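Local coordinates for oxidoreductase, short chain dehydrogenase/reductase family protein (Bifidobacterium adolescentis L2-32, PDB 6OW4) that catalyses the NADH-dependent interconversion of a 20-keto group and a 20beta-hydroxyl group on steroids, as a short-chain dehydrogenase/reductase, at the interface of chains A and B. Coordinates in Å, arbitrary orientation; residue numbers count along the deposited sequence, not the author numbering. Chains: chain A/B, Oxidoreductase, short chain dehydrogenase/reductase family protein.

Contact 1: the interface of chains A and B. Residues chain A 17, 20-21; chain B 234, 247, 251, 259.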
ATOM      1  N   PHE A  17      33.670   0.512   8.315  1.00 67.00           N
ATOM      2  CA  PHE A  17      33.304   1.635   7.397  1.00 66.53           C
ATOM      3  C   PHE A  17      34.308   1.683   6.242  1.00 67.93           C
ATOM      4  O   PHE A  17      35.475   1.310   6.466  1.00 68.61           O
ATOM      5  CB  PHE A  17      33.293   2.970   8.144  1.00 66.03           C
ATOM      6  CG  PHE A  17      32.073   3.239   8.989  1.00 65.38           C
ATOM      7  CD1 PHE A  17      31.307   2.205   9.513  1.00 64.05           C
ATOM      8  CD2 PHE A  17      31.708   4.543   9.287  1.00 65.71           C
ATOM      9  CE1 PHE A  17      30.194   2.473  10.294  1.00 64.64           C
ATOM     10  CE2 PHE A  17      30.596   4.808  10.070  1.00 66.41           C
ATOM     11  CZ  PHE A  17      29.843   3.773  10.573  1.00 65.96           C
ATOM     12  N   ARG A  20      34.334  -2.082   4.416  1.00 48.91           N
ATOM     13  CA  ARG A  20      33.231  -3.079   4.307  1.00 45.71           C
ATOM     14  C   ARG A  20      32.077  -2.537   3.450  1.00 41.90           C
ATOM     15  O   ARG A  20      31.123  -3.306   3.221  1.00 41.44           O
ATOM     16  CB  ARG A  20      32.731  -3.500   5.693  1.00 47.71           C
ATOM     17  CG  ARG A  20      31.974  -2.432   6.471  1.00 49.34           C
ATOM     18  CD  ARG A  20      31.404  -3.031   7.744  1.00 51.10           C
ATOM     19  NE  ARG A  20      31.273  -2.065   8.828  1.00 52.22           N
ATOM     20  CZ  ARG A  20      31.195  -2.372  10.123  1.00 52.04           C
ATOM     21  NH1 ARG A  20      31.243  -3.632  10.523  1.00 51.83           N
ATOM     22  NH2 ARG A  20      31.077  -1.407  11.021  1.00 53.39           N
ATOM     23  N   TYR A  21      32.153  -1.282   2.992  1.00 38.46           N
ATOM     24  CA  TYR A  21      31.160  -0.652   2.080  1.00 35.96           C
ATOM     25  C   TYR A  21      31.877  -0.051   0.873  1.00 35.17           C
ATOM     26  O   TYR A  21      31.983   1.169   0.763  1.00 36.07           O
ATOM     27  CB  TYR A  21      30.352   0.418   2.820  1.00 34.85           C
ATOM     28  CG  TYR A  21      29.528  -0.079   3.981  1.00 34.51           C
ATOM     29  CD1 TYR A  21      28.566  -1.063   3.811  1.00 34.03           C
ATOM     30  CD2 TYR A  21      29.683   0.458   5.251  1.00 34.93           C
ATOM     31  CE1 TYR A  21      27.798  -1.517   4.873  1.00 34.18           C
ATOM     32  CE2 TYR A  21      28.921   0.020   6.322  1.00 34.88           C
ATOM     33  CZ  TYR A  21      27.975  -0.973   6.134  1.00 34.26           C
ATOM     34  OH  TYR A  21      27.216  -1.411   7.180  1.00 35.44           O
TER
ATOM     35  N   TRP B 234      25.305   3.064   1.788  1.00 31.62           N
ATOM     36  CA  TRP B 234      26.605   3.742   2.023  1.00 33.29           C
ATOM     37  C   TRP B 234      27.193   4.154   0.668  1.00 33.81           C
ATOM     38  O   TRP B 234      27.988   3.377   0.104  1.00 32.56           O
ATOM     39  CB  TRP B 234      27.552   2.831   2.813  1.00 34.03           C
ATOM     40  CG  TRP B 234      28.764   3.543   3.319  1.00 35.84           C
ATOM     41  CD1 TRP B 234      29.958   3.704   2.677  1.00 36.37           C
ATOM     42  CD2 TRP B 234      28.891   4.221   4.580  1.00 38.12           C
ATOM     43  NE1 TRP B 234      30.822   4.423   3.457  1.00 37.91           N
ATOM     44  CE2 TRP B 234      30.195   4.757   4.628  1.00 39.38           C
ATOM     45  CE3 TRP B 234      28.035   4.422   5.670  1.00 39.68           C
ATOM     46  CZ2 TRP B 234      30.658   5.481   5.726  1.00 41.26           C
ATOM     47  CZ3 TRP B 234      28.494   5.137   6.753  1.00 40.78           C
ATOM     48  CH2 TRP B 234      29.789   5.660   6.778  1.00 41.58           C
ATOM     49  N   HIS B 247      25.376   4.742  13.615  1.00 61.77           N
ATOM     50  CA  HIS B 247      25.342   3.676  12.574  1.00 60.19           C
ATOM     51  C   HIS B 247      24.444   2.520  13.034  1.00 56.52           C
ATOM     52  O   HIS B 247      23.524   2.158  12.278  1.00 57.06           O
ATOM     53  CB  HIS B 247      26.779   3.231  12.260  1.00 59.14           C
ATOM     54  CG  HIS B 247      26.898   1.997  11.427  1.00 59.02           C
ATOM     55  ND1 HIS B 247      27.106   0.748  11.982  1.00 58.56           N
ATOM     56  CD2 HIS B 247      26.879   1.814  10.087  1.00 58.15           C
ATOM     57  CE1 HIS B 247      27.195  -0.151  11.023  1.00 56.38           C
ATOM     58  NE2 HIS B 247      27.055   0.477   9.851  1.00 56.91           N
ATOM     59  N   LEU B 251      20.604   1.149  12.067  1.00 43.62           N
ATOM     60  CA  LEU B 251      20.523  -0.261  11.593  1.00 43.65           C
ATOM     61  C   LEU B 251      19.771  -1.126  12.613  1.00 44.24           C
ATOM     62  O   LEU B 251      19.635  -2.341  12.360  1.00 46.46           O
ATOM     63  CB  LEU B 251      21.935  -0.802  11.349  1.00 42.09           C
ATOM     64  CG  LEU B 251      22.689  -0.200  10.162  1.00 41.10           C
ATOM     65  CD1 LEU B 251      24.064  -0.835  10.034  1.00 40.36           C
ATOM     66  CD2 LEU B 251      21.910  -0.358   8.863  1.00 41.01           C
ATOM     67  N   PHE B 259      24.324  -1.448   5.938  1.00 27.23           N
ATOM     68  CA  PHE B 259      23.990  -0.531   4.818  1.00 27.26           C
ATOM     69  C   PHE B 259      24.064  -1.319   3.509  1.00 25.65           C
ATOM     70  O   PHE B 259      24.877  -2.259   3.414  1.00 25.64           O
ATOM     71  CB  PHE B 259      24.942   0.667   4.751  1.00 28.27           C
ATOM     72  CG  PHE B 259      24.635   1.789   5.710  1.00 29.92           C
ATOM     73  CD1 PHE B 259      24.651   1.577   7.080  1.00 31.58           C
ATOM     74  CD2 PHE B 259      24.358   3.064   5.245  1.00 30.44           C
ATOM     75  CE1 PHE B 259      24.379   2.612   7.963  1.00 31.85           C
ATOM     76  CE2 PHE B 259      24.087   4.096   6.128  1.00 31.73           C
ATOM     77  CZ  PHE B 259      24.098   3.869   7.485  1.00 31.71           C
TER

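Contact 2: the interface of chains A and B. Residues chain A 244, 247, 251, 258-259; chain B 17, 20-21.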
ATOM      1  N   MET A 244     -11.122 -13.731 -28.089  1.00 29.82           N
ATOM      2  CA  MET A 244     -10.466 -12.414 -28.306  1.00 30.12           C
ATOM      3  C   MET A 244     -11.232 -11.312 -27.576  1.00 30.45           C
ATOM      4  O   MET A 244     -10.617 -10.507 -26.880  1.00 30.38           O
ATOM      5  CB  MET A 244     -10.348 -12.080 -29.798  1.00 31.52           C
ATOM      6  CG  MET A 244      -9.519 -10.843 -30.070  1.00 32.60           C
ATOM      7  SD  MET A 244      -7.835 -10.987 -29.423  1.00 34.71           S
ATOM      8  CE  MET A 244      -7.099 -12.053 -30.664  1.00 35.01           C
ATOM      9  N   HIS A 247     -10.369 -11.704 -23.989  1.00 25.30           N
ATOM     10  CA  HIS A 247      -8.934 -11.316 -23.896  1.00 24.92           C
ATOM     11  C   HIS A 247      -8.815  -9.793 -23.744  1.00 24.90           C
ATOM     12  O   HIS A 247      -8.204  -9.340 -22.757  1.00 23.41           O
ATOM     13  CB  HIS A 247      -8.173 -11.847 -25.120  1.00 24.65           C
ATOM     14  CG  HIS A 247      -6.779 -11.335 -25.249  1.00 24.08           C
ATOM     15  ND1 HIS A 247      -6.482 -10.170 -25.930  1.00 24.44           N
ATOM     16  CD2 HIS A 247      -5.602 -11.826 -24.805  1.00 23.70           C
ATOM     17  CE1 HIS A 247      -5.181  -9.965 -25.895  1.00 24.00           C
ATOM     18  NE2 HIS A 247      -4.619 -10.966 -25.210  1.00 23.56           N
ATOM     19  N   LEU A 251      -8.068  -7.213 -20.316  1.00 25.28           N
ATOM     20  CA  LEU A 251      -6.863  -6.341 -20.391  1.00 24.80           C
ATOM     21  C   LEU A 251      -7.262  -4.866 -20.518  1.00 25.20           C
ATOM     22  O   LEU A 251      -6.366  -4.048 -20.804  1.00 24.48           O
ATOM     23  CB  LEU A 251      -6.016  -6.776 -21.590  1.00 24.10           C
ATOM     24  CG  LEU A 251      -5.524  -8.220 -21.558  1.00 23.28           C
ATOM     25  CD1 LEU A 251      -5.019  -8.637 -22.928  1.00 22.61           C
ATOM     26  CD2 LEU A 251      -4.444  -8.404 -20.504  1.00 23.01           C
ATOM     27  N   ARG A 258      -1.839  -6.397 -22.881  1.00 17.56           N
ATOM     28  CA  ARG A 258      -1.397  -7.760 -23.263  1.00 17.25           C
ATOM     29  C   ARG A 258      -1.165  -8.565 -21.985  1.00 16.83           C
ATOM     30  O   ARG A 258      -0.819  -7.949 -20.956  1.00 16.89           O
ATOM     31  CB  ARG A 258      -0.134  -7.699 -24.129  1.00 16.92           C
ATOM     32  CG  ARG A 258       1.125  -7.249 -23.402  1.00 16.69           C
ATOM     33  CD  ARG A 258       2.346  -7.495 -24.265  1.00 16.80           C
ATOM     34  NE  ARG A 258       3.608  -7.197 -23.603  1.00 16.90           N
ATOM     35  CZ  ARG A 258       4.251  -8.001 -22.757  1.00 17.10           C
ATOM     36  NH1 ARG A 258       3.750  -9.180 -22.420  1.00 17.37           N
ATOM     37  NH2 ARG A 258       5.404  -7.611 -22.237  1.00 16.98           N
ATOM     38  N   PHE A 259      -1.365  -9.881 -22.053  1.00 16.56           N
ATOM     39  CA  PHE A 259      -0.916 -10.842 -21.014  1.00 16.08           C
ATOM     40  C   PHE A 259       0.614 -10.789 -20.953  1.00 15.25           C
ATOM     41  O   PHE A 259       1.256 -10.535 -21.992  1.00 14.37           O
ATOM     42  CB  PHE A 259      -1.401 -12.263 -21.314  1.00 16.34           C
ATOM     43  CG  PHE A 259      -2.847 -12.538 -20.988  1.00 16.98           C
ATOM     44  CD1 PHE A 259      -3.867 -12.061 -21.798  1.00 17.50           C
ATOM     45  CD2 PHE A 259      -3.189 -13.304 -19.883  1.00 16.97           C
ATOM     46  CE1 PHE A 259      -5.195 -12.325 -21.498  1.00 17.74           C
ATOM     47  CE2 PHE A 259      -4.517 -13.568 -19.586  1.00 17.19           C
ATOM     48  CZ  PHE A 259      -5.518 -13.078 -20.393  1.00 17.57           C
TER
ATOM     49  N   PHE B  17      -3.082 -16.421 -30.215  1.00 28.95           N
ATOM     50  CA  PHE B  17      -2.622 -16.428 -28.799  1.00 28.60           C
ATOM     51  C   PHE B  17      -1.310 -17.214 -28.678  1.00 28.05           C
ATOM     52  O   PHE B  17      -0.431 -16.780 -27.916  1.00 27.54           O
ATOM     53  CB  PHE B  17      -3.683 -17.020 -27.864  1.00 28.67           C
ATOM     54  CG  PHE B  17      -4.927 -16.190 -27.652  1.00 28.46           C
ATOM     55  CD1 PHE B  17      -4.870 -14.805 -27.575  1.00 28.37           C
ATOM     56  CD2 PHE B  17      -6.162 -16.803 -27.489  1.00 28.47           C
ATOM     57  CE1 PHE B  17      -6.020 -14.055 -27.370  1.00 28.86           C
ATOM     58  CE2 PHE B  17      -7.310 -16.052 -27.280  1.00 28.50           C
ATOM     59  CZ  PHE B  17      -7.238 -14.680 -27.223  1.00 28.70           C
ATOM     60  N   ARG B  20       1.309 -14.915 -30.159  1.00 27.19           N
ATOM     61  CA  ARG B  20       1.474 -13.727 -29.276  1.00 26.16           C
ATOM     62  C   ARG B  20       2.278 -14.114 -28.030  1.00 23.97           C
ATOM     63  O   ARG B  20       3.200 -13.359 -27.666  1.00 24.22           O
ATOM     64  CB  ARG B  20       0.117 -13.143 -28.866  1.00 27.30           C
ATOM     65  CG  ARG B  20      -0.494 -12.195 -29.888  1.00 27.97           C
ATOM     66  CD  ARG B  20      -1.692 -11.458 -29.322  1.00 28.17           C
ATOM     67  NE  ARG B  20      -2.489 -10.821 -30.362  1.00 28.76           N
ATOM     68  CZ  ARG B  20      -3.673 -10.244 -30.168  1.00 29.15           C
ATOM     69  NH1 ARG B  20      -4.221 -10.217 -28.964  1.00 30.01           N
ATOM     70  NH2 ARG B  20      -4.314  -9.697 -31.187  1.00 29.76           N
ATOM     71  N   TYR B  21       1.947 -15.249 -27.410  1.00 21.94           N
ATOM     72  CA  TYR B  21       2.428 -15.647 -26.062  1.00 21.07           C
ATOM     73  C   TYR B  21       3.108 -17.015 -26.109  1.00 20.90           C
ATOM     74  O   TYR B  21       2.462 -18.031 -25.862  1.00 21.19           O
ATOM     75  CB  TYR B  21       1.253 -15.662 -25.081  1.00 20.37           C
ATOM     76  CG  TYR B  21       0.429 -14.400 -25.048  1.00 19.43           C
ATOM     77  CD1 TYR B  21       1.002 -13.178 -24.735  1.00 18.94           C
ATOM     78  CD2 TYR B  21      -0.934 -14.430 -25.301  1.00 19.08           C
ATOM     79  CE1 TYR B  21       0.248 -12.017 -24.687  1.00 18.50           C
ATOM     80  CE2 TYR B  21      -1.703 -13.278 -25.259  1.00 18.81           C
ATOM     81  CZ  TYR B  21      -1.110 -12.066 -24.952  1.00 18.51           C
ATOM     82  OH  TYR B  21      -1.860 -10.926 -24.903  1.00 17.80           O
TER

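Contact 3: the interface of chains A and B. Residues chain A 18, 21, 23; chain B 55, 234-236, 239, 261.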
ATOM      1  N   ASP A  18      33.863   2.119   5.058  1.00 70.45           N
ATOM      2  CA  ASP A  18      34.704   2.296   3.840  1.00 69.82           C
ATOM      3  C   ASP A  18      35.214   0.929   3.366  1.00 66.11           C
ATOM      4  O   ASP A  18      34.958   0.571   2.200  1.00 64.96           O
ATOM      5  CB  ASP A  18      35.886   3.238   4.097  1.00 73.59           C
ATOM      6  CG  ASP A  18      35.506   4.564   4.734  1.00 74.09           C
ATOM      7  OD1 ASP A  18      34.577   5.216   4.218  1.00 77.28           O
ATOM      8  OD2 ASP A  18      36.141   4.931   5.744  1.00 74.60           O
ATOM      9  N   TYR A  21      32.153  -1.282   2.992  1.00 38.46           N
ATOM     10  CA  TYR A  21      31.160  -0.652   2.080  1.00 35.96           C
ATOM     11  C   TYR A  21      31.877  -0.051   0.873  1.00 35.17           C
ATOM     12  O   TYR A  21      31.983   1.169   0.763  1.00 36.07           O
ATOM     13  CB  TYR A  21      30.352   0.418   2.820  1.00 34.85           C
ATOM     14  CG  TYR A  21      29.528  -0.079   3.981  1.00 34.51           C
ATOM     15  CD1 TYR A  21      28.566  -1.063   3.811  1.00 34.03           C
ATOM     16  CD2 TYR A  21      29.683   0.458   5.251  1.00 34.93           C
ATOM     17  CE1 TYR A  21      27.798  -1.517   4.873  1.00 34.18           C
ATOM     18  CE2 TYR A  21      28.921   0.020   6.322  1.00 34.88           C
ATOM     19  CZ  TYR A  21      27.975  -0.973   6.134  1.00 34.26           C
ATOM     20  OH  TYR A  21      27.216  -1.411   7.180  1.00 35.44           O
ATOM     21  N   LEU A  23      32.661   1.695  -2.547  1.00 32.85           N
ATOM     22  CA  LEU A  23      31.889   2.759  -3.246  1.00 32.02           C
ATOM     23  C   LEU A  23      31.807   2.456  -4.747  1.00 31.68           C
ATOM     24  O   LEU A  23      30.745   2.742  -5.338  1.00 31.67           O
ATOM     25  CB  LEU A  23      32.546   4.120  -2.989  1.00 32.20           C
ATOM     26  CG  LEU A  23      32.036   4.873  -1.760  1.00 32.29           C
ATOM     27  CD1 LEU A  23      32.303   4.093  -0.485  1.00 32.66           C
ATOM     28  CD2 LEU A  23      32.663   6.254  -1.677  1.00 32.83           C
TER
ATOM     29  N   ARG B  55      26.827   7.027 -10.522  1.00 22.38           N
ATOM     30  CA  ARG B  55      28.023   6.571 -11.285  1.00 22.66           C
ATOM     31  C   ARG B  55      28.035   5.040 -11.381  1.00 22.22           C
ATOM     32  O   ARG B  55      28.417   4.524 -12.448  1.00 21.71           O
ATOM     33  CB  ARG B  55      29.318   7.113 -10.666  1.00 23.74           C
ATOM     34  CG  ARG B  55      29.648   6.595  -9.272  1.00 24.14           C
ATOM     35  CD  ARG B  55      30.739   7.435  -8.631  1.00 24.49           C
ATOM     36  NE  ARG B  55      31.011   7.046  -7.252  1.00 24.83           N
ATOM     37  CZ  ARG B  55      30.905   7.833  -6.180  1.00 25.15           C
ATOM     38  NH1 ARG B  55      30.532   9.098  -6.292  1.00 25.01           N
ATOM     39  NH2 ARG B  55      31.181   7.344  -4.983  1.00 25.67           N
ATOM     40  N   TRP B 234      25.305   3.064   1.788  1.00 31.62           N
ATOM     41  CA  TRP B 234      26.605   3.742   2.023  1.00 33.29           C
ATOM     42  C   TRP B 234      27.193   4.154   0.668  1.00 33.81           C
ATOM     43  O   TRP B 234      27.988   3.377   0.104  1.00 32.56           O
ATOM     44  CB  TRP B 234      27.552   2.831   2.813  1.00 34.03           C
ATOM     45  CG  TRP B 234      28.764   3.543   3.319  1.00 35.84           C
ATOM     46  CD1 TRP B 234      29.958   3.704   2.677  1.00 36.37           C
ATOM     47  CD2 TRP B 234      28.891   4.221   4.580  1.00 38.12           C
ATOM     48  NE1 TRP B 234      30.822   4.423   3.457  1.00 37.91           N
ATOM     49  CE2 TRP B 234      30.195   4.757   4.628  1.00 39.38           C
ATOM     50  CE3 TRP B 234      28.035   4.422   5.670  1.00 39.68           C
ATOM     51  CZ2 TRP B 234      30.658   5.481   5.726  1.00 41.26           C
ATOM     52  CZ3 TRP B 234      28.494   5.137   6.753  1.00 40.78           C
ATOM     53  CH2 TRP B 234      29.789   5.660   6.778  1.00 41.58           C
ATOM     54  N   SER B 235      26.788   5.325   0.164  1.00 35.18           N
ATOM     55  CA  SER B 235      27.067   5.809  -1.216  1.00 35.31           C
ATOM     56  C   SER B 235      28.309   6.707  -1.250  1.00 37.03           C
ATOM     57  O   SER B 235      28.880   6.866  -2.347  1.00 38.04           O
ATOM     58  CB  SER B 235      25.866   6.521  -1.783  1.00 34.63           C
ATOM     59  OG  SER B 235      25.476   7.597  -0.945  1.00 34.66           O
ATOM     60  N   GLY B 236      28.713   7.261  -0.101  1.00 39.38           N
ATOM     61  CA  GLY B 236      29.810   8.243   0.013  1.00 41.30           C
ATOM     62  C   GLY B 236      29.311   9.593   0.504  1.00 43.49           C
ATOM     63  O   GLY B 236      30.156  10.449   0.829  1.00 42.69           O
ATOM     64  N   ASN B 239      30.435  10.512   5.490  1.00 64.42           N
ATOM     65  CA  ASN B 239      31.900  10.562   5.764  1.00 63.80           C
ATOM     66  C   ASN B 239      32.677  10.026   4.555  1.00 65.99           C
ATOM     67  O   ASN B 239      33.134   8.868   4.633  1.00 65.96           O
ATOM     68  CB  ASN B 239      32.253   9.802   7.048  1.00 65.16           C
ATOM     69  CG  ASN B 239      31.762  10.496   8.302  1.00 63.80           C
ATOM     70  OD1 ASN B 239      31.870  11.712   8.429  1.00 63.78           O
ATOM     71  ND2 ASN B 239      31.225   9.729   9.239  1.00 64.26           N
ATOM     72  N   THR B 261      25.172  -1.370  -0.534  1.00 24.52           N
ATOM     73  CA  THR B 261      26.289  -0.815  -1.344  1.00 24.26           C
ATOM     74  C   THR B 261      25.722  -0.351  -2.689  1.00 23.75           C
ATOM     75  O   THR B 261      24.638  -0.836  -3.070  1.00 23.28           O
ATOM     76  CB  THR B 261      27.439  -1.823  -1.469  1.00 24.55           C
ATOM     77  OG1 THR B 261      26.923  -3.073  -1.926  1.00 24.03           O
ATOM     78  CG2 THR B 261      28.171  -2.033  -0.161  1.00 25.09           C
TER

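Contact 1: the interface of chains A and B
The phenolic oxygen OH of A:Tyr21 is gripped from two directions by the partner chain. The backbone N of B:Phe259 donates to it at 3.1 Å in a nearly straight bond, 164° at the hydrogen, while the imidazole NE2 of B:His247 lies 3.3 Å from the same OH in a longer hydrogen bond whose direction is not settled. The oxygen sits at the edge of the imidazole, in its plane. This is a worked example of an N-terminal arm docking on a neighbouring subunit: the polar atom probably sets the register, while aromatic packing supplies much of the buried surface. B:His247 CG stands anti to its backbone N (chi1 169°), which carries the ring out from helix 247-250 toward A:Tyr21 from the opposite direction, its NE2 edge toward the phenol oxygen. The imidazole is also sandwiched: A:Phe17 presents its edge to one face, CE1 lying 3.4 Å from CD2 of B:His247, and the CD1 methyl of B:Leu251 covers the other. With B:Trp234 the roles reverse: the six-membered indole ring turns its CH2 and CZ3 edge to a face of A:Phe17, the planes 57° apart. The A:Tyr21 and B:Trp234 side chains cross at about a right angle, yet their rings lie nearly face to face, the tyrosine CD2 over one indole face toward its rim. CB of B:Phe259 leans over the A:Tyr21 ring, 3.6 Å from its CE1.

Contact 2: the interface of chains A and B
B:Tyr21 and A:His247 bury the most surface here, and their meeting shows how a short polar bond can sit within aromatic and aliphatic packing. The phenolic OH of B:Tyr21 and the imidazole NE2 of A:His247 lie 2.8 Å apart in a hydrogen bond that is close to straight, 167° at the hydrogen, with each group in the plane of the other's ring. Which of the two donates is not settled. The backbone N of A:Phe259 donates to the same OH at 3.1 Å along a more bent path, so the phenol oxygen is held twice. The B:Tyr21 ring lies between CB of B:Arg20, over the centre of one face, and CB of A:Phe259, offset toward the rim of the other and 3.7 Å from CZ of B:Tyr21. A:Met244, third in buried surface, bends at chi2 (59°) and again at chi3, folding its thioether back so that CE reaches 3.7 Å from NH2 of B:Arg20. ND1 of A:His247 lies at the edge of the B:Arg20 guanidinium, in its plane, with the imidazole turned 56° from it, while B:Phe17 slides alongside A:His247 and places CE1 3.4 Å from CD2 of that histidine. Helix 244-250 of chain A thus offers a platform for the end of the N-terminal helix 13-20 of chain B and the residue after it, an exchange of N-terminal arms that probably helps to hold the subunits together.

Contact 3: the interface of chains A and B
Loop meets loop here: the N-terminal arm of chain A, carrying A:Asp18, A:Tyr21 and A:Leu23, lies against the loop of chain B that holds B:Trp234, B:Ser235, B:Gly236 and B:Asn239, with B:Arg55 of helix 52-63 at one flank and B:Thr261 from a separate loop, just before helix 262-273. The example is of an arm that appears to fit its partner mainly by shape. A:Leu23 buries the most, and its two methyls part company: CD1 turns to the indole, 4.0 Å from CD1 of B:Trp234, whereas CD2 settles 3.9 Å from CA of B:Gly236, where the backbone itself is touched. B:Arg55 leaves its helix with CG between the backbone N and the carbonyl carbon (chi1 66°) and then runs out straight, bringing NH2 within 3.8 Å of CD2 of A:Leu23. Near the base of the tyrosine, the methyl CG2 of B:Thr261 packs 4.0 Å from CA of A:Tyr21. The carboxylate of A:Asp18 is poorly ordered, and its approach to the indole nitrogen of B:Trp234 is doubtful. B:Ser235, whose backbone O lies 3.8 Å from CG of A:Leu23, is an NAD-binding residue, so one subunit's arm lies against the loop that follows strand 223-230 and borders the other's cofactor site.

Contact 1 and contact 3 are neighbouring patches of one docking surface, their C-alpha centres about 8 Å apart, and A:Tyr21 and B:Trp234 belong to both. Contact 2, about 46 Å from contact 1 and 44 Å from contact 3, is the two-fold counterpart of contact 1, with the chains exchanged. The twins differ locally: residues 17 and 20 are helical only in chain B, perhaps partly because the model of chain A begins at residue 17, leaving most of helix 13-20 unmodelled. This reciprocal exchange would tie A and B as a pair within the four-copy deposited assembly; whether that is the biological assembly the structure alone does not show.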